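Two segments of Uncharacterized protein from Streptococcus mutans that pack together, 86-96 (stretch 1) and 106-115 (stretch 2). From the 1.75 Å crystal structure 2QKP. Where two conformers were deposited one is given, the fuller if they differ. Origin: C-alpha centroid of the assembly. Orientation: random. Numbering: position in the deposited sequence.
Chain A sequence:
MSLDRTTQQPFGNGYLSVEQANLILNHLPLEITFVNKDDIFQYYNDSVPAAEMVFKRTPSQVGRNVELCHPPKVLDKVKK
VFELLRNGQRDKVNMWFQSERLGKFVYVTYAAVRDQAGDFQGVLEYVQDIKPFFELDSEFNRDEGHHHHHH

Stretch 1 (86-96) RNGQRDKVNMW
Stretch 2, residues 106-115: VYVTYAAVRD

The contact between residues 86-96 and 106-115 is an antiparallel β-ladder, closed at one end by an arginine that reaches back to the end of a helix, and it illustrates how a regular backbone register is tailored by the side chains on its two faces. Strand 92-96 runs against strand 106-114 with their N-to-C directions at 163° and their axes 4.6 Å apart at closest approach. Both keep extended backbones, with phi from about -150° to -75° and psi from 118° to 157°.

The register pairs Lys92 with Ala111, Val93 with Tyr110, Asn94 with Thr109, Met95 with Val108 and Trp96 with Tyr107. Hydrogen-bonded pairs alternate with non-hydrogen-bonded ones, whose CA atoms lie closer, 4.4 to 4.5 Å between CA atoms of Lys92 and Ala111, Asn94 and Thr109, and Trp96 and Tyr107. Val93 N donates to Tyr110 O and Tyr110 N to Val93 O, each at 2.8 Å; Met95 N reaches Val108 O at 3.0 Å, and Val108 N reaches Met95 O at 2.7 Å. Ala112 N extends the series to Asp91 O at 2.9 Å. Between these rungs, CA-H groups approach the same carbonyls, as where Asn94 CA lies 3.1 Å from Val108 O.

The face carrying Val93, Met95, Val108 and Tyr110 is largely apolar. Val93 and Val108 (both chi1 t) offer β-branched bulk suited to extended backbone. Met95, with chi1 off-well at 31° and chi2 m, sets CG 3.9 Å from Val108 CB and SD 3.6 Å from Tyr110 CE2, so the sulfur meets the edge of the buried tyrosine ring (chi1 m).

The other face is mixed. The amide of Asn94 (m, chi2 113°) comes nearer stretch 2, and ND2 makes a weak 2.8 Å hydrogen bond to OG1 of buried Thr109 (m). Trp96 (p, chi2 89°) and Tyr107 (t, chi2 84°) meet where Trp96 CE3 lies 3.6 Å from Tyr107 CE1; their planes differ by 9°, but the rings are slid apart and barely overlap. Ala111 is small and buried, while the long chain of exposed Lys92 (m, t, m, t) leads away from stretch 2.

At the far end the CA-to-CB bond of Arg114 (m, t, t, chi4 -79°) points toward stretch 1. Its chain, extended through chi2 and chi3, reaches the end of a helix, where NH2 donates a 2.8 Å hydrogen bond to Arg86 O; Gly88 terminates that helix in a Schellman motif, and the positive phi of 77° favours glycine there. Water 1 links Arg114 NE (2.9 Å) with Arg90 O (3.0 Å). Altogether 663 Å² is buried.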

# COMPACT_ATOMS: atom_id res chain seq x y z
N ARG A 86 -19.56 -0.49 -5.85
CA ARG A 86 -19.75 -0.40 -7.29
C ARG A 86 -20.76 0.70 -7.65
O ARG A 86 -20.55 1.48 -8.57
CB ARG A 86 -20.14 -1.75 -7.90
CG ARG A 86 -20.29 -1.60 -9.41
CD ARG A 86 -20.98 -2.78 -9.98
NE ARG A 86 -20.10 -3.94 -10.05
CZ ARG A 86 -19.33 -4.27 -11.09
NH1 ARG A 86 -19.25 -3.49 -12.17
NH2 ARG A 86 -18.61 -5.39 -11.05
N ASN A 87 -21.84 0.81 -6.86
CA ASN A 87 -22.82 1.86 -7.13
C ASN A 87 -22.40 3.29 -6.74
O ASN A 87 -23.11 4.26 -7.04
CB ASN A 87 -24.17 1.46 -6.53
CG ASN A 87 -24.82 0.38 -7.34
OD1 ASN A 87 -24.78 0.39 -8.58
ND2 ASN A 87 -25.44 -0.57 -6.65
N GLY A 88 -21.24 3.41 -6.09
CA GLY A 88 -20.71 4.71 -5.77
C GLY A 88 -21.43 5.34 -4.57
O GLY A 88 -21.40 6.54 -4.41
N GLN A 89 -22.07 4.51 -3.76
CA GLN A 89 -22.67 4.96 -2.51
C GLN A 89 -21.62 5.30 -1.46
O GLN A 89 -21.77 6.27 -0.71
CB GLN A 89 -23.66 3.92 -1.99
CG GLN A 89 -24.88 3.80 -2.90
CD GLN A 89 -25.78 2.61 -2.58
OE1 GLN A 89 -25.43 1.45 -2.85
NE2 GLN A 89 -26.96 2.89 -2.04
N ARG A 90 -20.54 4.52 -1.43
CA ARG A 90 -19.40 4.86 -0.59
C ARG A 90 -18.13 4.51 -1.38
O ARG A 90 -18.19 3.71 -2.31
CB ARG A 90 -19.45 4.07 0.71
CG ARG A 90 -20.57 4.55 1.69
CD ARG A 90 -20.85 3.53 2.78
NE ARG A 90 -21.78 4.06 3.78
CZ ARG A 90 -23.11 3.89 3.77
NH1 ARG A 90 -23.70 3.19 2.81
NH2 ARG A 90 -23.85 4.43 4.73
N ASP A 91 -17.02 5.15 -1.03
CA ASP A 91 -15.74 4.82 -1.66
C ASP A 91 -15.00 3.75 -0.87
O ASP A 91 -14.14 3.05 -1.42
CB ASP A 91 -14.88 6.07 -1.91
CG ASP A 91 -14.48 6.79 -0.65
OD1 ASP A 91 -15.14 6.66 0.41
OD2 ASP A 91 -13.50 7.55 -0.74
N LYS A 92 -15.35 3.65 0.42
CA LYS A 92 -14.76 2.71 1.36
C LYS A 92 -15.78 2.16 2.35
O LYS A 92 -16.75 2.86 2.72
CB LYS A 92 -13.65 3.39 2.18
CG LYS A 92 -12.44 3.85 1.38
CD LYS A 92 -11.43 4.56 2.26
CE LYS A 92 -11.86 5.99 2.58
NZ LYS A 92 -10.78 6.83 3.18
N VAL A 93 -15.56 0.93 2.79
CA VAL A 93 -16.28 0.33 3.90
C VAL A 93 -15.20 -0.23 4.82
O VAL A 93 -14.32 -0.96 4.36
CB VAL A 93 -17.20 -0.79 3.43
CG1 VAL A 93 -17.84 -1.54 4.59
CG2 VAL A 93 -18.29 -0.19 2.54
N ASN A 94 -15.30 0.09 6.11
CA ASN A 94 -14.29 -0.34 7.09
C ASN A 94 -14.93 -1.22 8.18
O ASN A 94 -16.11 -1.03 8.55
CB ASN A 94 -13.65 0.86 7.76
CG ASN A 94 -13.10 1.87 6.76
OD1 ASN A 94 -13.60 3.00 6.65
ND2 ASN A 94 -12.06 1.49 6.05
N MET A 95 -14.16 -2.21 8.64
CA MET A 95 -14.49 -2.97 9.83
C MET A 95 -13.24 -3.20 10.69
O MET A 95 -12.11 -3.14 10.21
CB MET A 95 -15.24 -4.28 9.49
CG MET A 95 -14.95 -4.97 8.18
SD MET A 95 -15.57 -4.26 6.64
CE MET A 95 -17.14 -5.12 6.41
N TRP A 96 -13.44 -3.43 11.98
CA TRP A 96 -12.30 -3.68 12.85
C TRP A 96 -12.72 -4.62 13.98
O TRP A 96 -13.91 -4.66 14.35
CB TRP A 96 -11.73 -2.38 13.42
CG TRP A 96 -12.74 -1.48 14.09
CD1 TRP A 96 -13.13 -1.49 15.41
CD2 TRP A 96 -13.46 -0.41 13.47
NE1 TRP A 96 -14.07 -0.50 15.63
CE2 TRP A 96 -14.28 0.19 14.46
CE3 TRP A 96 -13.51 0.08 12.17
CZ2 TRP A 96 -15.14 1.25 14.18
CZ3 TRP A 96 -14.33 1.16 11.90
CH2 TRP A 96 -15.14 1.73 12.90
N VAL A 106 -7.27 -5.76 14.23
CA VAL A 106 -7.32 -5.76 12.78
C VAL A 106 -8.24 -4.65 12.28
O VAL A 106 -9.36 -4.49 12.77
CB VAL A 106 -7.83 -7.14 12.27
CG1 VAL A 106 -7.91 -7.18 10.72
CG2 VAL A 106 -6.92 -8.28 12.80
N TYR A 107 -7.76 -3.88 11.29
CA TYR A 107 -8.59 -2.87 10.65
C TYR A 107 -8.68 -3.21 9.17
O TYR A 107 -7.64 -3.34 8.50
CB TYR A 107 -7.91 -1.50 10.81
CG TYR A 107 -8.74 -0.33 10.31
CD1 TYR A 107 -9.71 0.25 11.12
CD2 TYR A 107 -8.53 0.22 9.04
CE1 TYR A 107 -10.47 1.33 10.68
CE2 TYR A 107 -9.30 1.31 8.58
CZ TYR A 107 -10.25 1.86 9.42
OH TYR A 107 -10.99 2.96 9.01
N VAL A 108 -9.90 -3.35 8.66
CA VAL A 108 -10.15 -3.88 7.32
C VAL A 108 -10.77 -2.77 6.50
O VAL A 108 -11.68 -2.08 6.95
CB VAL A 108 -11.14 -5.08 7.36
CG1 VAL A 108 -11.36 -5.65 5.98
CG2 VAL A 108 -10.64 -6.18 8.27
N THR A 109 -10.27 -2.60 5.28
CA THR A 109 -10.93 -1.66 4.37
C THR A 109 -11.23 -2.34 3.05
O THR A 109 -10.38 -3.01 2.48
CB THR A 109 -10.03 -0.46 4.06
OG1 THR A 109 -9.67 0.20 5.27
CG2 THR A 109 -10.73 0.52 3.11
N TYR A 110 -12.46 -2.14 2.57
CA TYR A 110 -12.84 -2.48 1.20
C TYR A 110 -13.03 -1.18 0.47
O TYR A 110 -13.84 -0.33 0.91
CB TYR A 110 -14.18 -3.20 1.17
CG TYR A 110 -14.17 -4.56 1.78
CD1 TYR A 110 -13.94 -5.68 0.97
CD2 TYR A 110 -14.41 -4.75 3.13
CE1 TYR A 110 -13.93 -6.98 1.51
CE2 TYR A 110 -14.41 -6.07 3.70
CZ TYR A 110 -14.16 -7.16 2.86
OH TYR A 110 -14.16 -8.48 3.32
N ALA A 111 -12.30 -0.99 -0.64
CA ALA A 111 -12.32 0.26 -1.35
C ALA A 111 -12.69 0.08 -2.81
O ALA A 111 -12.26 -0.88 -3.43
CB ALA A 111 -10.94 0.94 -1.23
N ALA A 112 -13.46 1.02 -3.36
CA ALA A 112 -13.77 1.01 -4.80
C ALA A 112 -12.53 1.49 -5.52
O ALA A 112 -11.93 2.51 -5.12
CB ALA A 112 -14.94 1.98 -5.12
N VAL A 113 -12.11 0.73 -6.53
CA VAL A 113 -10.99 1.19 -7.38
C VAL A 113 -11.62 1.83 -8.61
O VAL A 113 -12.35 1.17 -9.36
CB VAL A 113 -10.07 0.01 -7.78
CG1 VAL A 113 -8.92 0.50 -8.65
CG2 VAL A 113 -9.53 -0.68 -6.56
N ARG A 114 -11.37 3.12 -8.80
CA ARG A 114 -11.93 3.88 -9.94
C ARG A 114 -10.83 4.59 -10.68
O ARG A 114 -9.87 5.05 -10.08
CB ARG A 114 -12.97 4.91 -9.43
CG ARG A 114 -14.19 4.18 -8.82
CD ARG A 114 -15.31 5.17 -8.38
NE ARG A 114 -16.45 4.40 -7.89
CZ ARG A 114 -17.34 3.80 -8.66
NH1 ARG A 114 -17.27 3.87 -10.00
NH2 ARG A 114 -18.33 3.12 -8.10
N ASP A 115 -10.98 4.71 -12.00
CA ASP A 115 -10.01 5.50 -12.79
C ASP A 115 -10.31 7.02 -12.70
O ASP A 115 -11.22 7.42 -11.99
CB ASP A 115 -9.95 4.95 -14.22
CG ASP A 115 -11.29 5.03 -14.94
OD1 ASP A 115 -12.18 5.76 -14.48
OD2 ASP A 115 -11.44 4.38 -16.01
O HOH W 1 -17.30 4.26 -5.12
O HOH W 2 -12.06 4.53 -3.54